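Local structure of putatuve endo-xylanase (1O8P) at residues T78-T83 against N140-V145; A86-V91 against V134-V139. The protein probably binds xylan and cellulose chains as the family 6 carbohydrate-binding module of a putative xylan-degrading endo-xylanase. All coordinates share one frame; numbering follows the deposited sequence.

Contact 1 (T78-T83 against N140-V145). With CA (calcium ion), chain B.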
loop_
_atom_site.group_PDB
_atom_site.type_symbol
_atom_site.label_atom_id
_atom_site.label_comp_id
_atom_site.label_asym_id
_atom_site.label_seq_id
_atom_site.Cartn_x
_atom_site.Cartn_y
_atom_site.Cartn_z
ATOM N N THR A 78 -0.293 -2.968 7.519
ATOM C CA THR A 78 0.808 -2.115 7.920
ATOM C C THR A 78 1.537 -1.609 6.687
ATOM O O THR A 78 1.884 -2.393 5.820
ATOM C CB THR A 78 1.800 -2.901 8.815
ATOM O OG1 THR A 78 1.128 -3.306 10.010
ATOM C CG2 THR A 78 2.937 -1.995 9.320
ATOM N N ALA A 79 1.790 -0.303 6.602
ATOM C CA ALA A 79 2.616 0.245 5.506
ATOM C C ALA A 79 3.846 0.988 6.064
ATOM O O ALA A 79 3.765 1.605 7.139
ATOM C CB ALA A 79 1.751 1.158 4.580
ATOM N N ARG A 80 4.980 0.905 5.366
ATOM C CA ARG A 80 6.189 1.650 5.747
ATOM C C ARG A 80 6.173 2.855 4.859
ATOM O O ARG A 80 6.261 2.715 3.624
ATOM C CB ARG A 80 7.473 0.850 5.504
ATOM C CG ARG A 80 8.713 1.517 6.100
ATOM C CD ARG A 80 10.002 0.685 6.079
ATOM N NE ARG A 80 11.195 1.393 6.590
ATOM C CZ ARG A 80 12.186 1.964 5.822
ATOM N NH1 ARG A 80 12.132 1.986 4.486
ATOM N NH2 ARG A 80 13.243 2.558 6.410
ATOM N N VAL A 81 5.993 4.026 5.470
ATOM C CA VAL A 81 5.630 5.239 4.712
ATOM C C VAL A 81 6.429 6.462 5.203
ATOM O O VAL A 81 6.883 6.501 6.344
ATOM C CB VAL A 81 4.105 5.542 4.796
ATOM C CG1 VAL A 81 3.264 4.479 4.052
ATOM C CG2 VAL A 81 3.677 5.605 6.234
ATOM N N ALA A 82 6.641 7.434 4.328
ATOM C CA ALA A 82 7.215 8.731 4.739
ATOM C C ALA A 82 6.366 9.813 4.139
ATOM O O ALA A 82 5.955 9.695 2.975
ATOM C CB ALA A 82 8.638 8.882 4.214
ATOM N N THR A 83 6.124 10.884 4.903
ATOM C CA THR A 83 5.468 12.061 4.350
ATOM C C THR A 83 5.743 13.308 5.179
ATOM O O THR A 83 6.207 13.223 6.325
ATOM C CB THR A 83 3.936 11.817 4.145
ATOM O OG1 THR A 83 3.356 12.930 3.445
ATOM C CG2 THR A 83 3.165 11.725 5.478
ATOM N N ASN A 140 5.291 8.695 0.489
ATOM C CA ASN A 140 6.146 7.641 -0.076
ATOM C C ASN A 140 5.853 6.309 0.601
ATOM O O ASN A 140 5.657 6.258 1.801
ATOM C CB ASN A 140 7.617 7.981 0.082
ATOM C CG ASN A 140 8.069 9.129 -0.825
ATOM O OD1 ASN A 140 9.232 9.461 -0.829
ATOM N ND2 ASN A 140 7.166 9.715 -1.602
ATOM N N VAL A 141 5.811 5.233 -0.192
ATOM C CA VAL A 141 5.478 3.922 0.312
ATOM C C VAL A 141 6.577 2.950 -0.097
ATOM O O VAL A 141 6.833 2.761 -1.284
ATOM C CB VAL A 141 4.117 3.415 -0.182
ATOM C CG1 VAL A 141 3.675 2.170 0.660
ATOM C CG2 VAL A 141 3.031 4.546 -0.151
ATOM N N ASP A 142 7.237 2.373 0.909
ATOM C CA ASP A 142 8.304 1.400 0.699
ATOM C C ASP A 142 7.612 0.050 0.459
ATOM O O ASP A 142 7.780 -0.548 -0.587
ATOM C CB ASP A 142 9.213 1.372 1.936
ATOM C CG ASP A 142 10.366 0.446 1.801
ATOM O OD1 ASP A 142 10.512 -0.276 0.769
ATOM O OD2 ASP A 142 11.190 0.359 2.719
ATOM N N TRP A 143 6.798 -0.390 1.423
ATOM C CA TRP A 143 6.091 -1.660 1.314
ATOM C C TRP A 143 4.877 -1.632 2.188
ATOM O O TRP A 143 4.704 -0.701 2.998
ATOM C CB TRP A 143 6.980 -2.876 1.679
ATOM C CG TRP A 143 7.761 -2.775 2.953
ATOM C CD1 TRP A 143 9.130 -2.589 3.068
ATOM C CD2 TRP A 143 7.266 -2.906 4.305
ATOM N NE1 TRP A 143 9.503 -2.589 4.394
ATOM C CE2 TRP A 143 8.388 -2.774 5.179
ATOM C CE3 TRP A 143 5.998 -3.136 4.870
ATOM C CZ2 TRP A 143 8.265 -2.836 6.594
ATOM C CZ3 TRP A 143 5.861 -3.179 6.268
ATOM C CH2 TRP A 143 6.993 -3.045 7.120
ATOM N N PHE A 144 4.040 -2.661 2.016
ATOM C CA PHE A 144 2.875 -2.889 2.871
ATOM C C PHE A 144 2.669 -4.378 3.085
ATOM O O PHE A 144 3.160 -5.214 2.316
ATOM C CB PHE A 144 1.599 -2.151 2.364
ATOM C CG PHE A 144 0.998 -2.704 1.094
ATOM C CD1 PHE A 144 1.587 -2.439 -0.158
ATOM C CD2 PHE A 144 -0.182 -3.434 1.128
ATOM C CE1 PHE A 144 1.045 -2.937 -1.355
ATOM C CE2 PHE A 144 -0.739 -3.924 -0.091
ATOM C CZ PHE A 144 -0.122 -3.672 -1.316
ATOM N N VAL A 145 1.976 -4.720 4.150
ATOM C CA VAL A 145 1.831 -6.118 4.515
ATOM C C VAL A 145 0.592 -6.264 5.385
ATOM O O VAL A 145 0.150 -5.305 6.008
ATOM C CB VAL A 145 3.153 -6.714 5.204
ATOM C CG1 VAL A 145 3.390 -6.145 6.631
ATOM C CG2 VAL A 145 3.089 -8.245 5.254
HETATM CA CA CA B . 10.084 -1.071 -1.444
HETATM O O HOH W 1 -0.089 -5.843 9.401
HETATM O O HOH W 2 12.311 -2.007 -1.886
#
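Arg80 NH1 meets Asp142 OD2 at 2.6 Å, a salt bridge between two neighbouring antiparallel strands in one sheet of the family 6 beta-sandwich. The bond is bent, 134° at the hydrogen, reaching OD2 on its anti side, somewhat out of the carboxylate plane. The other oxygen of Asp142, OD1, binds the calcium ion at 2.4 Å, and the backbone O of Asp142 is a second ligand of the same metal. Water 2 and groups from Gln30, Glu32 and Ser52 also bind it. One aspartate thus holds the metal through OD1 and its backbone O and the arginine through OD2, and the guanidinium would be expected to offset the negative charge that Asp142 keeps on OD2, the oxygen turned from the metal.

A beta bulge at Asp142-Trp143 makes this possible. Arg80 faces both residues: its O accepts from Asp142 N, while its N donates to Trp143 O at 2.9 Å. Both side chains consequently reach Arg80. CG of Trp143 sits between backbone N and carbonyl carbon (chi1 48°), and the extended arginine crosses the indole. Arg80 CB stands over the six-membered ring of Trp143, 3.9 Å from its centroid, in a CH-pi contact. Arg80 CD meets Trp143 NE1 at 3.7 Å. A long aliphatic arm with a charged end suits a place that offers both an aromatic face and a carboxylate.

Small and branched residues fill the opposite side of the sheet, toward the sandwich interior. Ala79 CB packs on Phe144 CB, its small size matching the close backbone approach there, and Val81 and Val141 lie side by side. Phe144 turns its ring away to stack edge-to-face with Tyr65. At the Thr78 end of the segment Thr78 N donates to Val145 O at 2.8 Å, and Thr78 OG1, bonded to Ser119, also holds water 1, 2.9 Å away.

Contact 2 (A86-V91 against V134-V139)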
loop_
_atom_site.group_PDB
_atom_site.type_symbol
_atom_site.label_atom_id
_atom_site.label_comp_id
_atom_site.label_asym_id
_atom_site.label_seq_id
_atom_site.Cartn_x
_atom_site.Cartn_y
_atom_site.Cartn_z
ATOM N N ALA A 86 -0.122 15.111 6.824
ATOM C CA ALA A 86 -1.112 14.083 7.116
ATOM C C ALA A 86 -1.910 13.700 5.877
ATOM O O ALA A 86 -2.404 14.555 5.138
ATOM C CB ALA A 86 -2.054 14.526 8.235
ATOM N N THR A 87 -2.063 12.399 5.677
ATOM C CA THR A 87 -2.720 11.904 4.490
ATOM C C THR A 87 -3.250 10.511 4.772
ATOM O O THR A 87 -3.077 9.978 5.880
ATOM C CB THR A 87 -1.753 12.010 3.270
ATOM O OG1 THR A 87 -2.468 11.674 2.089
ATOM C CG2 THR A 87 -0.634 10.990 3.334
ATOM N N THR A 88 -3.956 9.930 3.810
ATOM C CA THR A 88 -4.572 8.630 4.017
ATOM C C THR A 88 -4.257 7.768 2.806
ATOM O O THR A 88 -4.077 8.276 1.657
ATOM C CB THR A 88 -6.104 8.737 4.140
ATOM O OG1 THR A 88 -6.632 9.316 2.926
ATOM C CG2 THR A 88 -6.569 9.665 5.265
ATOM N N ILE A 89 -4.225 6.467 3.061
ATOM C CA ILE A 89 -4.155 5.468 2.006
ATOM C C ILE A 89 -5.352 4.566 2.192
ATOM O O ILE A 89 -5.505 3.927 3.215
ATOM C CB ILE A 89 -2.832 4.654 2.119
ATOM C CG1 ILE A 89 -1.618 5.591 2.223
ATOM C CG2 ILE A 89 -2.737 3.573 0.991
ATOM C CD1 ILE A 89 -0.277 4.938 2.590
ATOM N N GLN A 90 -6.226 4.530 1.204
ATOM C CA GLN A 90 -7.318 3.601 1.213
ATOM C C GLN A 90 -6.835 2.270 0.676
ATOM O O GLN A 90 -6.026 2.220 -0.252
ATOM C CB GLN A 90 -8.454 4.132 0.346
ATOM C CG GLN A 90 -9.238 5.243 1.054
ATOM C CD GLN A 90 -10.416 5.729 0.236
ATOM O OE1 GLN A 90 -10.467 5.506 -0.968
ATOM N NE2 GLN A 90 -11.369 6.374 0.887
ATOM N N VAL A 91 -7.355 1.201 1.270
ATOM C CA VAL A 91 -7.075 -0.169 0.865
ATOM C C VAL A 91 -8.389 -0.764 0.350
ATOM O O VAL A 91 -9.339 -0.919 1.111
ATOM C CB VAL A 91 -6.443 -1.025 2.025
ATOM C CG1 VAL A 91 -6.041 -2.397 1.483
ATOM C CG2 VAL A 91 -5.220 -0.314 2.637
ATOM N N VAL A 134 -5.307 3.705 -2.707
ATOM C CA VAL A 134 -5.765 4.955 -3.246
ATOM C C VAL A 134 -5.277 6.031 -2.297
ATOM O O VAL A 134 -5.504 5.957 -1.095
ATOM C CB VAL A 134 -7.327 4.989 -3.449
ATOM C CG1 VAL A 134 -7.768 6.315 -4.105
ATOM C CG2 VAL A 134 -7.809 3.751 -4.264
ATOM N N PHE A 135 -4.585 7.020 -2.861
ATOM C CA PHE A 135 -3.886 8.049 -2.108
ATOM C C PHE A 135 -4.606 9.417 -2.141
ATOM O O PHE A 135 -5.121 9.807 -3.187
ATOM C CB PHE A 135 -2.495 8.204 -2.705
ATOM C CG PHE A 135 -1.681 6.945 -2.665
ATOM C CD1 PHE A 135 -1.104 6.515 -1.481
ATOM C CD2 PHE A 135 -1.501 6.200 -3.806
ATOM C CE1 PHE A 135 -0.340 5.349 -1.433
ATOM C CE2 PHE A 135 -0.753 5.026 -3.788
ATOM C CZ PHE A 135 -0.172 4.607 -2.598
ATOM N N SER A 136 -4.627 10.124 -1.004
ATOM C CA SER A 136 -5.341 11.411 -0.883
ATOM C C SER A 136 -4.376 12.597 -0.846
ATOM O O SER A 136 -4.753 13.770 -0.735
ATOM C CB SER A 136 -6.310 11.407 0.315
ATOM O OG SER A 136 -5.605 11.475 1.529
ATOM N N GLY A 137 -3.113 12.295 -1.010
ATOM C CA GLY A 137 -2.103 13.316 -0.918
ATOM C C GLY A 137 -0.729 12.682 -1.024
ATOM O O GLY A 137 -0.597 11.461 -1.102
ATOM N N PRO A 138 0.290 13.532 -1.089
ATOM C CA PRO A 138 1.701 13.091 -1.172
ATOM C C PRO A 138 2.131 12.154 -0.008
ATOM O O PRO A 138 1.897 12.456 1.179
ATOM C CB PRO A 138 2.490 14.418 -1.142
ATOM C CG PRO A 138 1.461 15.521 -1.510
ATOM C CD PRO A 138 0.126 14.996 -1.144
ATOM N N VAL A 139 2.726 11.020 -0.361
ATOM C CA VAL A 139 3.246 10.046 0.594
ATOM C C VAL A 139 4.242 9.147 -0.178
ATOM O O VAL A 139 4.089 8.924 -1.370
ATOM C CB VAL A 139 2.092 9.191 1.267
ATOM C CG1 VAL A 139 1.321 8.336 0.204
ATOM C CG2 VAL A 139 2.611 8.310 2.494
HETATM O O HOH W 3 -3.848 14.526 2.510
HETATM O O HOH W 4 -1.771 9.287 0.263
HETATM O O HOH W 5 -7.084 7.773 0.065
#
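Ile89 and Phe135 form the dense part of this contact, lying side by side on the face that looks into the sandwich. The gamma-2 methyl of the isoleucine comes nearest, Ile89 CG2 standing 3.8 Å from Phe135 CE1, and CG1 is near CD1 and CE1 of Phe135. CG of Phe135 is anti to its carbonyl carbon (chi1 -60°), and the ring end leans toward the partner strand. A branched aliphatic chain beside a flat ring fits an apolar layer. Further along, Thr87 turns CG2 against Val139 CB, 3.9 Å away, while its OG1 turns to Ser136 OG and water 4.

Beyond Phe135 the pairing opens out. Gln90 and Val134 still exchange two backbone bonds, with Gln90 N to Val134 O at 2.8 Å, but Ser136 N reaches Thr88 O only at 3.3 Å. Hydroxyls and water take over from there. Ser136 OG is held by Thr88 OG1 at 2.8 Å and, more loosely, by Thr87 OG1 at 3.2 Å; short hydroxyl side chains can make such links where the backbones diverge. Water 4 donates to Thr88 O and to Gly137 O, 2.8 Å from the latter, and also bonds Thr87 OG1, filling in for missing strand pairing while tucked between the strands at the edge of the Phe135 ring. Water 5 donates to Val134 O at 2.7 Å and links it to Thr88 OG1. Glycine suits position 137 because a CB there would point toward the partner strand and clash with Thr87 OG1.

Apolar inward, with the exposed Ser136 and the Thr88 hydroxyl on the outer side, the arrangement is characteristic of the end of an antiparallel pair within a sheet of the beta-sandwich, where the strands splay as 128-135 gives way to the connection to strand 140-147.

The centres of the two contacts lie 11 Å apart, on facing sheets of the beta-sandwich: contact 1 in the four-stranded antiparallel sheet, contact 2 in the larger mixed one. Strand 74-82 is followed directly by 87-93, and 128-135 by 140-147, so contact 2 nests inside the loop that contact 1 closes, and each connection carries the chain from one sheet to the other. The layers meet where Val141 CG2 packs on Phe135 CE1 at 3.7 Å and Val81 CG1 on Ile89 CD1 at 3.9 Å. Thr83 OG1 and Pro138 O, 2.7 Å apart, probably hydrogen-bond the two connections together. One core thus joins the calcium-bearing strand to the second sheet.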